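Local coordinates for ThiJ/PfpI family protein (Francisella tularensis subsp. novicida, PDB 4P5P) that probably acts as a glyoxalase III-type lyase of the DJ-1/PfpI family, with a flavodoxin-like fold, and is regarded as a virulence factor of its bacterium, at residues 71-74 with 75-78. Residues are numbered along the deposited sequence; the frame is centred on the assembly and turned at random.
Sequences ADDN and LKNI
With CG of Asp72 swung anti to the backbone N (chi1 178°) and CG of Leu75 set beside its own backbone N (chi1 -58°), carboxylate and isobutyl group are brought against each other at the start of helix 73-80. The motif is a helix N-cap. Asp72 stands just before the first turn, and OD1 takes two weak bonds from two backbone amides of the first turn: Asn74 N at 2.9 Å, and Leu75 N at 3.3 Å, the straighter of the two. A short acidic side chain suits this position because it can fold back onto those amides, and its negative charge would be favoured by the positive end of the helix dipole. The other oxygen, OD2, lies 3.6 Å from CD1 of Leu75, so the cap also rests on the leucine's branch. Leu75 is the buried residue of this otherwise surface-lying turn, and its side chain packs on Tyr32 and Tyr33, so the turn packs against helix 26-35 of the flavodoxin-like domain. Regular helical bonding then starts from the cap residue itself, as Lys76 N meets Asp72 O at 2.7 Å, nearly head-on to the carbonyl. On the exposed side, the long chain of Lys76 curls back toward the helix start. There NZ donates a hydrogen bond to Leu70 O of helix 64-71, and the long, flexible lysine chain can span the junction between the two helices. Asp73 lies alongside, pointing the same way, and adds a second, looser restraint on the ammonium: a salt bridge whose hydrogen bond is weak, with Asp73 OD1 3.4 Å from Lys76 NZ.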
loop_
_atom_site.group_PDB
_atom_site.type_symbol
_atom_site.label_atom_id
_atom_site.label_comp_id
_atom_site.label_asym_id
_atom_site.label_seq_id
_atom_site.Cartn_x
_atom_site.Cartn_y
_atom_site.Cartn_z
ATOM N N ALA A 71 -1.379 -5.145 20.369
ATOM C CA ALA A 71 -1.716 -5.868 21.594
ATOM C C ALA A 71 -2.267 -7.271 21.331
ATOM O O ALA A 71 -2.346 -8.083 22.250
ATOM C CB ALA A 71 -2.710 -5.081 22.407
ATOM N N ASP A 72 -2.658 -7.537 20.090
ATOM C CA ASP A 72 -3.206 -8.825 19.679
ATOM C C ASP A 72 -2.047 -9.787 19.401
ATOM O O ASP A 72 -1.242 -9.548 18.510
ATOM C CB ASP A 72 -4.108 -8.612 18.442
ATOM C CG ASP A 72 -4.709 -9.899 17.883
ATOM O OD1 ASP A 72 -4.074 -10.960 17.959
ATOM O OD2 ASP A 72 -5.841 -9.848 17.346
ATOM N N ASP A 73 -1.970 -10.877 20.161
ATOM C CA ASP A 73 -0.834 -11.795 20.067
ATOM C C ASP A 73 -0.643 -12.346 18.658
ATOM O O ASP A 73 0.492 -12.525 18.198
ATOM C CB ASP A 73 -1.002 -12.972 21.035
ATOM C CG ASP A 73 -0.791 -12.582 22.495
ATOM O OD1 ASP A 73 -0.308 -11.462 22.765
ATOM O OD2 ASP A 73 -1.095 -13.419 23.374
ATOM N N ASN A 74 -1.750 -12.642 17.984
ATOM C CA ASN A 74 -1.688 -13.137 16.612
ATOM C C ASN A 74 -1.065 -12.109 15.678
ATOM O O ASN A 74 -0.185 -12.423 14.875
ATOM C CB ASN A 74 -3.081 -13.505 16.113
ATOM C CG ASN A 74 -3.081 -13.944 14.668
ATOM O OD1 ASN A 74 -3.764 -13.359 13.813
ATOM N ND2 ASN A 74 -2.309 -14.973 14.381
ATOM N N LEU A 75 -1.527 -10.866 15.793
ATOM C CA LEU A 75 -1.074 -9.805 14.898
ATOM C C LEU A 75 0.338 -9.342 15.267
ATOM O O LEU A 75 1.122 -9.001 14.400
ATOM C CB LEU A 75 -2.062 -8.631 14.921
ATOM C CG LEU A 75 -3.502 -8.995 14.541
ATOM C CD1 LEU A 75 -4.419 -7.806 14.734
ATOM C CD2 LEU A 75 -3.617 -9.517 13.127
ATOM N N LYS A 76 0.668 -9.362 16.555
ATOM C CA LYS A 76 2.046 -9.130 16.972
ATOM C C LYS A 76 2.992 -10.136 16.322
ATOM O O LYS A 76 4.084 -9.789 15.892
ATOM C CB LYS A 76 2.152 -9.203 18.492
ATOM C CG LYS A 76 3.548 -9.026 19.052
ATOM C CD LYS A 76 3.586 -9.347 20.555
ATOM C CE LYS A 76 2.747 -8.376 21.365
ATOM N NZ LYS A 76 1.311 -8.777 21.515
ATOM N N ASN A 77 2.579 -11.391 16.242
ATOM C CA ASN A 77 3.475 -12.387 15.677
ATOM C C ASN A 77 3.575 -12.271 14.150
ATOM O O ASN A 77 4.608 -12.595 13.579
ATOM C CB ASN A 77 3.059 -13.795 16.095
ATOM C CG ASN A 77 4.071 -14.840 15.680
ATOM O OD1 ASN A 77 5.235 -14.821 16.105
ATOM N ND2 ASN A 77 3.642 -15.745 14.829
ATOM N N ILE A 78 2.529 -11.782 13.488
ATOM C CA ILE A 78 2.649 -11.428 12.076
ATOM C C ILE A 78 3.747 -10.376 11.883
ATOM O O ILE A 78 4.575 -10.462 10.967
ATOM C CB ILE A 78 1.330 -10.898 11.512
ATOM C CG1 ILE A 78 0.329 -12.042 11.393
ATOM C CG2 ILE A 78 1.547 -10.226 10.138
ATOM C CD1 ILE A 78 -1.055 -11.625 10.976
#